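Local coordinates for protein chitin deacetylase 1 (Bombyx mori, PDB 5ZNT) that removes N-acetyl groups from N-acetyl-D-glucosamine residues of chitin, in a zinc-dependent reaction that yields chitosan and acetate, at residues A[41-46]-A[301-306]; A[95-100]-A[141-146]; A[166-171]-A[209-214]; A[37-42]-A[262-267]. All blocks are in the same frame, centred on the assembly; numbering follows the deposited sequence.

Contact 1 (A[41-46]-A[301-306]). With ZN (zinc ion), chain C.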
loop_
_atom_site.group_PDB
_atom_site.type_symbol
_atom_site.label_atom_id
_atom_site.label_comp_id
_atom_site.label_asym_id
_atom_site.label_seq_id
_atom_site.Cartn_x
_atom_site.Cartn_y
_atom_site.Cartn_z
ATOM N N THR A 41 -6.109 5.857 1.983
ATOM C CA THR A 41 -5.188 4.743 2.230
ATOM C C THR A 41 -3.835 5.334 2.607
ATOM O O THR A 41 -3.040 5.694 1.742
ATOM C CB THR A 41 -5.058 3.813 1.022
ATOM O OG1 THR A 41 -4.556 4.527 -0.115
ATOM C CG2 THR A 41 -6.407 3.197 0.661
ATOM N N ILE A 42 -3.598 5.465 3.909
ATOM C CA ILE A 42 -2.255 5.742 4.394
ATOM C C ILE A 42 -1.414 4.484 4.222
ATOM O O ILE A 42 -1.832 3.395 4.624
ATOM C CB ILE A 42 -2.295 6.152 5.870
ATOM C CG1 ILE A 42 -3.103 7.437 6.065
ATOM C CG2 ILE A 42 -0.875 6.283 6.426
ATOM C CD1 ILE A 42 -3.455 7.655 7.551
ATOM N N THR A 43 -0.228 4.620 3.622
ATOM C CA THR A 43 0.683 3.486 3.508
ATOM C C THR A 43 2.070 3.895 3.975
ATOM O O THR A 43 2.416 5.080 3.993
ATOM C CB THR A 43 0.768 2.924 2.070
ATOM O OG1 THR A 43 1.532 3.815 1.235
ATOM C CG2 THR A 43 -0.637 2.741 1.451
ATOM N N PHE A 44 2.869 2.879 4.341
ATOM C CA PHE A 44 4.268 3.036 4.717
ATOM C C PHE A 44 5.105 1.973 4.020
ATOM O O PHE A 44 4.757 0.785 4.058
ATOM C CB PHE A 44 4.438 2.921 6.238
ATOM C CG PHE A 44 3.686 3.963 6.991
ATOM C CD1 PHE A 44 4.184 5.256 7.085
ATOM C CD2 PHE A 44 2.458 3.663 7.573
ATOM C CE1 PHE A 44 3.463 6.237 7.765
ATOM C CE2 PHE A 44 1.749 4.637 8.260
ATOM C CZ PHE A 44 2.260 5.914 8.360
ATOM N N ASP A 45 6.205 2.392 3.430
ATOM C CA ASP A 45 7.057 1.426 2.793
ATOM C C ASP A 45 8.198 1.088 3.718
ATOM O O ASP A 45 8.465 1.763 4.733
ATOM C CB ASP A 45 7.474 1.894 1.408
ATOM C CG ASP A 45 6.324 1.933 0.428
ATOM O OD1 ASP A 45 5.178 1.660 0.842
ATOM O OD2 ASP A 45 6.577 2.251 -0.759
ATOM N N ASP A 46 8.854 0.020 3.305
ATOM C CA ASP A 46 10.143 -0.439 3.756
ATOM C C ASP A 46 10.079 -0.857 5.216
ATOM O O ASP A 46 9.058 -0.921 5.737
ATOM C CB ASP A 46 11.281 0.631 3.718
ATOM C CG ASP A 46 11.468 1.359 2.370
ATOM O OD1 ASP A 46 10.921 0.905 1.393
ATOM O OD2 ASP A 46 12.205 2.385 2.404
ATOM N N VAL A 301 -8.705 3.464 5.648
ATOM C CA VAL A 301 -8.829 2.025 5.498
ATOM C C VAL A 301 -7.572 1.443 4.847
ATOM O O VAL A 301 -6.759 2.154 4.244
ATOM C CB VAL A 301 -10.079 1.663 4.662
ATOM C CG1 VAL A 301 -11.373 2.092 5.401
ATOM C CG2 VAL A 301 -9.999 2.338 3.304
ATOM N N THR A 302 -7.436 0.121 4.952
ATOM C CA THR A 302 -6.358 -0.575 4.258
ATOM C C THR A 302 -6.657 -0.673 2.765
ATOM O O THR A 302 -7.781 -0.449 2.306
ATOM C CB THR A 302 -6.163 -1.978 4.818
ATOM O OG1 THR A 302 -7.272 -2.800 4.437
ATOM C CG2 THR A 302 -6.064 -1.959 6.344
ATOM N N MET A 303 -5.638 -1.076 2.005
ATOM C CA MET A 303 -5.830 -1.283 0.569
ATOM C C MET A 303 -6.810 -2.411 0.302
ATOM O O MET A 303 -7.672 -2.305 -0.577
ATOM C CB MET A 303 -4.498 -1.596 -0.101
ATOM C CG MET A 303 -3.431 -0.604 0.206
ATOM S SD MET A 303 -3.630 0.791 -0.878
ATOM C CE MET A 303 -2.241 0.557 -1.879
ATOM N N THR A 304 -6.645 -3.538 1.007
ATOM C CA THR A 304 -7.593 -4.636 0.860
ATOM C C THR A 304 -9.014 -4.164 1.153
ATOM O O THR A 304 -9.963 -4.567 0.470
ATOM C CB THR A 304 -7.207 -5.795 1.782
ATOM O OG1 THR A 304 -6.020 -6.418 1.283
ATOM C CG2 THR A 304 -8.333 -6.862 1.869
ATOM N N GLN A 305 -9.176 -3.277 2.143
ATOM C CA GLN A 305 -10.509 -2.781 2.474
ATOM C C GLN A 305 -11.090 -1.910 1.358
ATOM O O GLN A 305 -12.314 -1.886 1.177
ATOM C CB GLN A 305 -10.465 -2.022 3.800
ATOM C CG GLN A 305 -10.448 -2.977 4.977
ATOM C CD GLN A 305 -10.155 -2.323 6.298
ATOM O OE1 GLN A 305 -9.751 -1.160 6.368
ATOM N NE2 GLN A 305 -10.381 -3.067 7.373
ATOM N N VAL A 306 -10.248 -1.198 0.604
ATOM C CA VAL A 306 -10.753 -0.485 -0.567
ATOM C C VAL A 306 -11.336 -1.478 -1.565
ATOM O O VAL A 306 -12.466 -1.317 -2.042
ATOM C CB VAL A 306 -9.656 0.377 -1.217
ATOM C CG1 VAL A 306 -10.191 1.007 -2.519
ATOM C CG2 VAL A 306 -9.215 1.472 -0.280
HETATM ZN ZN ZN C . 10.972 1.146 -0.726
HETATM O O HOH W 1 -3.987 2.003 3.666
HETATM O O HOH W 2 9.326 2.694 -1.141
HETATM O O HOH W 3 12.216 2.859 -0.350
HETATM O O HOH W 4 10.748 1.893 -2.894
#
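Thr41 carries the direct contact with 301-306: its CG2 meets Val306, its CB meets Met303 SD, and its CA lies against Val301 O. Thr41 CG2 is 3.4 Å from Val306 CG2, tighter than usual for two methyl carbons, and the two side chains cross at about a right angle. With chi1 of Thr41 at 60°, OG1 lies between the backbone N and the carbonyl carbon, and CG2, anti to that carbon, faces Val306. Met303 comes at Thr41 from another part of the same turn: its SD sits 3.8 Å from Thr41 CB, with a longer approach to the methyl of Thr43.

The polar link between the segments is made by water. One molecule donates to Ile42 O at 2.7 Å and to Val301 O at 2.8 Å, bridging the strand and the loop that leads into the helix. Within 301-306, Thr302 and Gln305 form a capping box: Gln305 N donates to Thr302 OG1 at 3.0 Å, and Thr302 N returns a 3.0 Å bond to Gln305 OE1, reaching it from above the amide carbonyl plane. This fixes the turn that carries Met303 and Val306.

Metal bonding occupies the far end of 41-46. Asp46 OD1 binds the zinc ion at 2.1 Å, with three waters, His101 NE2 and His105 NE2 as the other ligands. One zinc-bound water donates to Asp46 OD2 and another to Asp45 OD2 at 2.8 Å, while Arg146 bonds Asp45 OD1 and Thr43 OG1.

The chemistry thus divides along one strand: apolar packing and a bridging water hold its first residues; at and just beyond its C-terminal end Asp46 binds the metal, and Asp45 takes a bond from a zinc-bound water.

Contact 2 (A[95-100]-A[141-146])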
loop_
_atom_site.group_PDB
_atom_site.type_symbol
_atom_site.label_atom_id
_atom_site.label_comp_id
_atom_site.label_asym_id
_atom_site.label_seq_id
_atom_site.Cartn_x
_atom_site.Cartn_y
_atom_site.Cartn_z
ATOM N N GLY A 95 -4.676 -4.927 13.327
ATOM C CA GLY A 95 -5.619 -4.709 12.247
ATOM C C GLY A 95 -5.091 -3.927 11.063
ATOM O O GLY A 95 -5.870 -3.626 10.147
ATOM N N HIS A 96 -3.811 -3.561 11.057
ATOM C CA HIS A 96 -3.235 -2.968 9.862
ATOM C C HIS A 96 -2.881 -4.064 8.862
ATOM O O HIS A 96 -2.669 -5.225 9.221
ATOM C CB HIS A 96 -2.011 -2.131 10.217
ATOM C CG HIS A 96 -2.300 -1.090 11.256
ATOM N ND1 HIS A 96 -2.997 0.066 10.974
ATOM C CD2 HIS A 96 -2.023 -1.053 12.579
ATOM C CE1 HIS A 96 -3.119 0.782 12.077
ATOM N NE2 HIS A 96 -2.543 0.121 13.069
ATOM N N GLU A 97 -2.855 -3.692 7.594
ATOM C CA GLU A 97 -2.588 -4.647 6.533
ATOM C C GLU A 97 -1.088 -4.758 6.303
ATOM O O GLU A 97 -0.382 -3.749 6.307
ATOM C CB GLU A 97 -3.281 -4.224 5.235
ATOM C CG GLU A 97 -2.922 -5.140 4.065
ATOM C CD GLU A 97 -3.727 -4.863 2.796
ATOM O OE1 GLU A 97 -4.624 -3.991 2.831
ATOM O OE2 GLU A 97 -3.461 -5.545 1.773
ATOM N N ILE A 98 -0.607 -5.987 6.106
ATOM C CA ILE A 98 0.795 -6.234 5.776
ATOM C C ILE A 98 0.852 -6.671 4.324
ATOM O O ILE A 98 0.172 -7.625 3.942
ATOM C CB ILE A 98 1.421 -7.306 6.681
ATOM C CG1 ILE A 98 1.342 -6.878 8.139
ATOM C CG2 ILE A 98 2.889 -7.578 6.250
ATOM C CD1 ILE A 98 2.071 -5.565 8.458
ATOM N N ALA A 99 1.656 -5.974 3.518
ATOM C CA ALA A 99 1.851 -6.293 2.104
ATOM C C ALA A 99 3.350 -6.401 1.847
ATOM O O ALA A 99 4.161 -6.103 2.729
ATOM C CB ALA A 99 1.219 -5.214 1.191
ATOM N N VAL A 100 3.752 -6.835 0.638
ATOM C CA VAL A 100 5.172 -7.113 0.391
ATOM C C VAL A 100 5.784 -6.024 -0.471
ATOM O O VAL A 100 5.144 -5.472 -1.381
ATOM C CB VAL A 100 5.424 -8.501 -0.228
ATOM C CG1 VAL A 100 4.792 -9.606 0.637
ATOM C CG2 VAL A 100 4.953 -8.586 -1.678
ATOM N N SER A 141 -3.771 -13.264 4.416
ATOM C CA SER A 141 -4.112 -11.853 4.258
ATOM C C SER A 141 -2.952 -10.986 3.747
ATOM O O SER A 141 -3.142 -9.785 3.543
ATOM C CB SER A 141 -4.626 -11.293 5.584
ATOM O OG SER A 141 -3.645 -11.398 6.608
ATOM N N VAL A 142 -1.771 -11.556 3.520
ATOM C CA VAL A 142 -0.665 -10.847 2.871
ATOM C C VAL A 142 -0.865 -11.000 1.357
ATOM O O VAL A 142 -0.545 -12.033 0.782
ATOM C CB VAL A 142 0.688 -11.394 3.335
ATOM C CG1 VAL A 142 1.845 -10.673 2.630
ATOM C CG2 VAL A 142 0.816 -11.311 4.882
ATOM N N VAL A 143 -1.436 -9.984 0.702
ATOM C CA VAL A 143 -1.966 -10.191 -0.648
ATOM C C VAL A 143 -1.570 -9.075 -1.613
ATOM O O VAL A 143 -1.846 -9.166 -2.815
ATOM C CB VAL A 143 -3.505 -10.342 -0.628
ATOM C CG1 VAL A 143 -3.935 -11.453 0.331
ATOM C CG2 VAL A 143 -4.181 -9.016 -0.261
ATOM N N GLY A 144 -0.949 -8.011 -1.102
ATOM C CA GLY A 144 -0.572 -6.882 -1.936
ATOM C C GLY A 144 0.912 -6.796 -2.227
ATOM O O GLY A 144 1.739 -7.326 -1.474
ATOM N N VAL A 145 1.260 -6.119 -3.322
ATOM C CA VAL A 145 2.634 -5.954 -3.775
ATOM C C VAL A 145 2.857 -4.492 -4.108
ATOM O O VAL A 145 2.010 -3.867 -4.764
ATOM C CB VAL A 145 2.924 -6.816 -5.025
ATOM C CG1 VAL A 145 4.304 -6.456 -5.609
ATOM C CG2 VAL A 145 2.879 -8.307 -4.679
ATOM N N ARG A 146 4.019 -3.961 -3.713
ATOM C CA ARG A 146 4.519 -2.699 -4.252
ATOM C C ARG A 146 5.999 -2.871 -4.549
ATOM O O ARG A 146 6.769 -3.259 -3.662
ATOM C CB ARG A 146 4.308 -1.535 -3.282
ATOM C CG ARG A 146 4.921 -0.205 -3.767
ATOM C CD ARG A 146 4.454 0.956 -2.865
ATOM N NE ARG A 146 3.051 1.331 -3.085
ATOM C CZ ARG A 146 2.347 2.138 -2.291
ATOM N NH1 ARG A 146 2.904 2.663 -1.198
ATOM N NH2 ARG A 146 1.083 2.427 -2.599
HETATM O O HOH W 5 -1.424 -7.399 1.732
HETATM O O HOH W 6 -2.413 -8.162 6.037
#
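Val100 lies at the centre of the first shell, touching Val142 and Val145 with separate methyls. Its CG1 meets Val142 CG1 at 3.7 Å, the side chains crossing at about a right angle, and its CG2 meets Val145 CG2, also at 3.7 Å. With chi1 at -55°, CG1 stands anti to the carbonyl carbon, and the two branches diverge toward their different partners. Both backbone polar atoms of Val100 are used: its N donates to Gly144 O at 3.0 Å, almost straight at 177°, and its O accepts from Arg146 N at 3.0 Å. Ala99 CB packs 3.4 Å from Gly144 O, and a side chain on Gly144 would run tightly into that methyl.

Where the backbones diverge, water takes over. Val143 N donates at 2.8 Å to a molecule that has Glu97 OE2 and Ile98 O as possible acceptors, and a second water accepts from Ile98 N and donates to Ser141 O.

Farther out, Tyr168 and Thr304 bond Glu97 OE2, fixing the carboxylate beside the first water. Helix 117-134 covers Val100 through Met124, Met127 and Ile131. Arg146 NE donates to Ser170 O, and Arg146 O accepts from ND1 of the zinc ligand His101, a second-shell bond.

One bridge, Val100 with Val145, joins strands 97-100 and 144-145, whose segments run 51° apart; helices 109-113 and 117-134 intervene in sequence, as in the irregular β/α barrel of CE4 deacetylases.

Contact 3 (A[166-171]-A[209-214]); sequences FLYDST and WEMVMN
Leu167 receives Trp209 N on its carbonyl O at 3.0 Å, the donor lying in the carbonyl plane; that same oxygen sits at the edge of the indole. Its side chain runs beside the tryptophan, with Leu167 CD1 3.7 Å from Trp209 CD1. Tyr168 follows, its CB packed against Trp209 CB and its ring CD1 placed 3.6 Å from Met211 CG in an oblique approach. At Asp169 the backbone completes the ladder: Asp169 N donates to Trp209 O at 2.8 Å, and Met211 N to Asp169 O at 2.7 Å. Two parallel bridges result, Tyr168 with Trp209 and Asp169 with Glu210, joining short strands of the irregular β/α barrel of this CE4 domain. The two acids lie side by side, Asp169 OD2 only 2.6 Å from Glu210 OE1, and one of them is probably protonated; Glu210 OE2 accepts from Ile172 N. Asp169 OD2 also accepts from Thr171 N in an Asx turn, and OD1 from Thr171 OG1. An alanine at Asp169 would probably undo that turn and deprive the Thr171 hydroxyl of its acceptor and Glu210 OE1 of its close mate. Ser170 OG, anti to its backbone N at chi1 -171°, donates to Met211 O at 2.8 Å. Beyond it, Thr171 N makes a weak bond to Glu210 OE2, and Thr171 CA lies 4.1 Å from Met213 SD.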
loop_
_atom_site.group_PDB
_atom_site.type_symbol
_atom_site.label_atom_id
_atom_site.label_comp_id
_atom_site.label_asym_id
_atom_site.label_seq_id
_atom_site.Cartn_x
_atom_site.Cartn_y
_atom_site.Cartn_z
ATOM N N PHE A 166 -1.512 -13.336 -5.742
ATOM C CA PHE A 166 -1.592 -12.043 -5.079
ATOM C C PHE A 166 -2.899 -11.366 -5.487
ATOM O O PHE A 166 -3.429 -11.609 -6.574
ATOM C CB PHE A 166 -0.388 -11.169 -5.445
ATOM C CG PHE A 166 0.879 -11.507 -4.671
ATOM C CD1 PHE A 166 1.025 -11.116 -3.341
ATOM C CD2 PHE A 166 1.908 -12.225 -5.269
ATOM C CE1 PHE A 166 2.179 -11.428 -2.634
ATOM C CE2 PHE A 166 3.073 -12.533 -4.562
ATOM C CZ PHE A 166 3.202 -12.140 -3.242
ATOM N N LEU A 167 -3.428 -10.518 -4.603
ATOM C CA LEU A 167 -4.698 -9.865 -4.910
ATOM C C LEU A 167 -4.486 -8.584 -5.708
ATOM O O LEU A 167 -5.173 -8.338 -6.707
ATOM C CB LEU A 167 -5.459 -9.563 -3.623
ATOM C CG LEU A 167 -6.784 -8.812 -3.782
ATOM C CD1 LEU A 167 -7.779 -9.660 -4.602
ATOM C CD2 LEU A 167 -7.335 -8.434 -2.400
ATOM N N TYR A 168 -3.542 -7.750 -5.292
ATOM C CA TYR A 168 -3.422 -6.464 -5.945
ATOM C C TYR A 168 -1.978 -6.028 -5.997
ATOM O O TYR A 168 -1.146 -6.426 -5.171
ATOM C CB TYR A 168 -4.249 -5.379 -5.247
ATOM C CG TYR A 168 -3.743 -5.004 -3.867
ATOM C CD1 TYR A 168 -2.801 -3.988 -3.699
ATOM C CD2 TYR A 168 -4.192 -5.680 -2.740
ATOM C CE1 TYR A 168 -2.330 -3.643 -2.429
ATOM C CE2 TYR A 168 -3.718 -5.350 -1.466
ATOM C CZ TYR A 168 -2.800 -4.327 -1.324
ATOM O OH TYR A 168 -2.320 -4.002 -0.080
ATOM N N ASP A 169 -1.711 -5.168 -6.969
ATOM C CA ASP A 169 -0.498 -4.390 -7.055
ATOM C C ASP A 169 -0.809 -2.932 -6.739
ATOM O O ASP A 169 -1.908 -2.439 -7.017
ATOM C CB ASP A 169 0.102 -4.500 -8.454
ATOM C CG ASP A 169 1.253 -3.567 -8.650
ATOM O OD1 ASP A 169 2.311 -3.809 -8.035
ATOM O OD2 ASP A 169 1.110 -2.571 -9.384
ATOM N N SER A 170 0.162 -2.243 -6.134
ATOM C CA SER A 170 0.112 -0.786 -5.970
ATOM C C SER A 170 1.501 -0.256 -6.317
ATOM O O SER A 170 2.255 0.231 -5.471
ATOM C CB SER A 170 -0.318 -0.352 -4.568
ATOM O OG SER A 170 -0.538 1.068 -4.547
ATOM N N THR A 171 1.842 -0.373 -7.590
ATOM C CA THR A 171 3.095 0.138 -8.134
ATOM C C THR A 171 2.887 1.122 -9.282
ATOM O O THR A 171 3.742 1.979 -9.513
ATOM C CB THR A 171 3.958 -1.032 -8.636
ATOM O OG1 THR A 171 4.055 -2.033 -7.613
ATOM C CG2 THR A 171 5.339 -0.565 -9.053
ATOM N N TRP A 209 -5.747 -6.880 -9.314
ATOM C CA TRP A 209 -6.209 -5.521 -9.069
ATOM C C TRP A 209 -5.030 -4.564 -9.076
ATOM O O TRP A 209 -3.923 -4.910 -8.655
ATOM C CB TRP A 209 -6.928 -5.427 -7.723
ATOM C CG TRP A 209 -8.271 -6.053 -7.691
ATOM C CD1 TRP A 209 -8.574 -7.366 -7.422
ATOM C CD2 TRP A 209 -9.521 -5.392 -7.922
ATOM N NE1 TRP A 209 -9.938 -7.555 -7.469
ATOM C CE2 TRP A 209 -10.540 -6.363 -7.782
ATOM C CE3 TRP A 209 -9.875 -4.074 -8.237
ATOM C CZ2 TRP A 209 -11.897 -6.060 -7.941
ATOM C CZ3 TRP A 209 -11.227 -3.769 -8.394
ATOM C CH2 TRP A 209 -12.222 -4.766 -8.245
ATOM N N GLU A 210 -5.271 -3.339 -9.548
ATOM C CA GLU A 210 -4.286 -2.270 -9.449
ATOM C C GLU A 210 -4.818 -1.200 -8.506
ATOM O O GLU A 210 -5.743 -0.459 -8.860
ATOM C CB GLU A 210 -3.952 -1.649 -10.805
ATOM C CG GLU A 210 -2.970 -0.468 -10.690
ATOM C CD GLU A 210 -1.635 -0.911 -10.085
ATOM O OE1 GLU A 210 -1.193 -2.026 -10.414
ATOM O OE2 GLU A 210 -1.021 -0.156 -9.306
ATOM N N MET A 211 -4.202 -1.088 -7.327
ATOM C CA MET A 211 -4.489 0.025 -6.423
ATOM C C MET A 211 -3.680 1.214 -6.913
ATOM O O MET A 211 -2.616 1.547 -6.388
ATOM C CB MET A 211 -4.153 -0.340 -4.982
ATOM C CG MET A 211 -5.161 -1.303 -4.364
ATOM S SD MET A 211 -6.842 -0.608 -4.251
ATOM C CE MET A 211 -6.561 0.875 -3.266
ATOM N N VAL A 212 -4.222 1.878 -7.941
ATOM C CA VAL A 212 -3.434 2.834 -8.702
ATOM C C VAL A 212 -2.998 3.975 -7.804
ATOM O O VAL A 212 -3.720 4.392 -6.885
ATOM C CB VAL A 212 -4.244 3.329 -9.920
ATOM C CG1 VAL A 212 -5.545 4.042 -9.485
ATOM C CG2 VAL A 212 -3.403 4.221 -10.823
ATOM N N MET A 213 -1.794 4.476 -8.047
ATOM C CA MET A 213 -1.199 5.532 -7.234
ATOM C C MET A 213 -1.395 6.844 -7.988
ATOM O O MET A 213 -0.590 7.215 -8.840
ATOM C CB MET A 213 0.277 5.240 -6.956
ATOM C CG MET A 213 0.504 3.930 -6.167
ATOM S SD MET A 213 2.275 3.504 -5.960
ATOM C CE MET A 213 2.823 4.740 -4.802
ATOM N N ASN A 214 -2.490 7.544 -7.672
ATOM C CA ASN A 214 -2.726 8.862 -8.254
ATOM C C ASN A 214 -1.682 9.842 -7.760
ATOM O O ASN A 214 -1.467 9.972 -6.554
ATOM C CB ASN A 214 -4.114 9.381 -7.875
ATOM C CG ASN A 214 -5.221 8.636 -8.557
ATOM O OD1 ASN A 214 -5.449 8.810 -9.754
ATOM N ND2 ASN A 214 -5.936 7.803 -7.800
#

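Contact 4 (A[37-42]-A[262-267]); sequences PQMITI and RAPLGL
Gln38 folds its amide across the gap toward the loop at 262-264, whose backbone offers the hollow it fills. Its CG is anti to the backbone N, and a bend at chi2 (59°) carries CD over toward the loop that leads into the second strand. There NE2 spends two N-H bonds, one on Ala263 O and one on Met39 O, each at 3.0 Å and each acceptor close to the amide plane, so the group's rotation is fixed. On the other side of the amide, OE1 nestles 3.3 Å from Arg262 CA. A leucine in place of Gln38 would probably cost Ala263 O and Met39 O one donor each and leave the loop more loosely tied to the strand.

Met39 O is gripped from opposite faces of its plane, by Gln38 NE2 and by Leu265 N at 2.9 Å. Beside it, the Met39 side chain lies alongside the Pro264 ring, CB to CB 4.2 Å. A water fills the gap nearer the strand's start, donating to Pro37 O and Arg262 O and accepting from Met39 N.

The next bumps interlock diagonally. Ile40 CG2 touches Leu267 CD1 at 3.7 Å, on the face bearing Ile40, Ile42, Leu265 and Leu267, and also rests 3.6 Å from the backbone Leu265 O. On the opposite face Gly266 offers only its CA, and Thr41 OG1 settles 3.4 Å from it.

Bonds from Thr41 N to Leu265 O and from Leu267 N to Thr41 O continue the ladder. With the strands only 20° from parallel, this is the pairing of neighbouring parallel strands in a β/α barrel, here the one characteristic of CE4 enzymes.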
loop_
_atom_site.group_PDB
_atom_site.type_symbol
_atom_site.label_atom_id
_atom_site.label_comp_id
_atom_site.label_asym_id
_atom_site.label_seq_id
_atom_site.Cartn_x
_atom_site.Cartn_y
_atom_site.Cartn_z
ATOM N N PRO A 37 -18.480 6.991 0.620
ATOM C CA PRO A 37 -17.480 7.309 1.655
ATOM C C PRO A 37 -16.137 7.630 1.005
ATOM O O PRO A 37 -15.693 6.932 0.087
ATOM C CB PRO A 37 -17.386 6.019 2.483
ATOM C CG PRO A 37 -18.448 5.105 1.964
ATOM C CD PRO A 37 -18.802 5.561 0.583
ATOM N N GLN A 38 -15.508 8.702 1.459
ATOM C CA GLN A 38 -14.182 9.073 0.977
ATOM C C GLN A 38 -13.151 8.190 1.679
ATOM O O GLN A 38 -12.897 8.350 2.873
ATOM C CB GLN A 38 -13.903 10.544 1.248
ATOM C CG GLN A 38 -12.516 11.005 0.796
ATOM C CD GLN A 38 -12.287 10.785 -0.709
ATOM O OE1 GLN A 38 -12.881 11.476 -1.545
ATOM N NE2 GLN A 38 -11.399 9.836 -1.053
ATOM N N MET A 39 -12.561 7.264 0.944
ATOM C CA MET A 39 -11.539 6.384 1.490
ATOM C C MET A 39 -10.169 7.042 1.393
ATOM O O MET A 39 -9.847 7.689 0.392
ATOM C CB MET A 39 -11.543 5.054 0.740
ATOM C CG MET A 39 -12.793 4.236 1.020
ATOM S SD MET A 39 -12.896 2.773 -0.029
ATOM C CE MET A 39 -13.987 3.307 -1.355
ATOM N N ILE A 40 -9.368 6.882 2.447
ATOM C CA ILE A 40 -7.983 7.339 2.454
ATOM C C ILE A 40 -7.114 6.137 2.808
ATOM O O ILE A 40 -7.367 5.467 3.811
ATOM C CB ILE A 40 -7.768 8.496 3.448
ATOM C CG1 ILE A 40 -8.729 9.652 3.098
ATOM C CG2 ILE A 40 -6.317 9.016 3.389
ATOM C CD1 ILE A 40 -8.658 10.848 4.065
ATOM N N THR A 41 -6.109 5.857 1.983
ATOM C CA THR A 41 -5.188 4.743 2.230
ATOM C C THR A 41 -3.835 5.334 2.607
ATOM O O THR A 41 -3.040 5.694 1.742
ATOM C CB THR A 41 -5.058 3.813 1.022
ATOM O OG1 THR A 41 -4.556 4.527 -0.115
ATOM C CG2 THR A 41 -6.407 3.197 0.661
ATOM N N ILE A 42 -3.598 5.465 3.909
ATOM C CA ILE A 42 -2.255 5.742 4.394
ATOM C C ILE A 42 -1.414 4.484 4.222
ATOM O O ILE A 42 -1.832 3.395 4.624
ATOM C CB ILE A 42 -2.295 6.152 5.870
ATOM C CG1 ILE A 42 -3.103 7.437 6.065
ATOM C CG2 ILE A 42 -0.875 6.283 6.426
ATOM C CD1 ILE A 42 -3.455 7.655 7.551
ATOM N N ARG A 262 -14.683 11.172 -5.596
ATOM C CA ARG A 262 -14.356 10.473 -4.342
ATOM C C ARG A 262 -13.491 9.230 -4.568
ATOM O O ARG A 262 -13.630 8.224 -3.864
ATOM C CB ARG A 262 -15.619 10.103 -3.568
ATOM C CG ARG A 262 -16.449 11.334 -3.252
ATOM C CD ARG A 262 -16.894 11.358 -1.837
ATOM N NE ARG A 262 -17.482 12.653 -1.522
ATOM C CZ ARG A 262 -18.534 12.807 -0.729
ATOM N NH1 ARG A 262 -19.096 11.736 -0.172
ATOM N NH2 ARG A 262 -19.023 14.026 -0.495
ATOM N N ALA A 263 -12.598 9.283 -5.548
ATOM C CA ALA A 263 -11.641 8.197 -5.708
ATOM C C ALA A 263 -10.818 8.073 -4.427
ATOM O O ALA A 263 -10.471 9.089 -3.815
ATOM C CB ALA A 263 -10.722 8.457 -6.904
ATOM N N PRO A 264 -10.524 6.858 -3.975
ATOM C CA PRO A 264 -9.656 6.700 -2.803
ATOM C C PRO A 264 -8.412 7.569 -2.924
ATOM O O PRO A 264 -7.802 7.680 -3.993
ATOM C CB PRO A 264 -9.324 5.203 -2.805
ATOM C CG PRO A 264 -10.562 4.556 -3.437
ATOM C CD PRO A 264 -11.010 5.573 -4.515
ATOM N N LEU A 265 -8.095 8.264 -1.844
ATOM C CA LEU A 265 -6.932 9.139 -1.795
ATOM C C LEU A 265 -5.764 8.380 -1.156
ATOM O O LEU A 265 -5.860 7.936 -0.008
ATOM C CB LEU A 265 -7.252 10.384 -0.977
ATOM C CG LEU A 265 -6.094 11.294 -0.558
ATOM C CD1 LEU A 265 -5.489 12.002 -1.756
ATOM C CD2 LEU A 265 -6.574 12.309 0.476
ATOM N N GLY A 266 -4.653 8.248 -1.886
ATOM C CA GLY A 266 -3.500 7.518 -1.385
ATOM C C GLY A 266 -2.470 8.451 -0.834
ATOM O O GLY A 266 -1.941 9.314 -1.541
ATOM N N LEU A 267 -2.137 8.294 0.466
ATOM C CA LEU A 267 -1.093 9.056 1.138
ATOM C C LEU A 267 0.056 8.095 1.459
ATOM O O LEU A 267 0.019 7.351 2.450
ATOM C CB LEU A 267 -1.633 9.749 2.386
ATOM C CG LEU A 267 -2.862 10.640 2.113
ATOM C CD1 LEU A 267 -3.354 11.236 3.455
ATOM C CD2 LEU A 267 -2.493 11.754 1.115
HETATM O O HOH W 7 -13.478 6.676 -1.612
#

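Overall arrangement
Contacts 1 and 4 share strand 38-45, including Thr41 and Ile42, and their centres lie about 9 Å apart; contact 4 pairs the strand with 265-270, contact 1 packs it against helix 303-311. Contact 2, its centre about 8 Å from that of contact 1, reaches the same parallel sheet by strand 97-100. Neighbouring strands 144-145 and 168-169 lead on to contact 3, whose centre is about 11 Å from that of contact 2. Contacts 2 and 4 are the most separated, about 17 Å between centres, and do not touch. Along the chain, contacts 2 and 3 follow in series inside the long loops closed by contacts 1 and 4. Together they join chain-distant strands and a helix into one catalytic domain; contact 1 holds a zinc ligand and contact 2 lies close by.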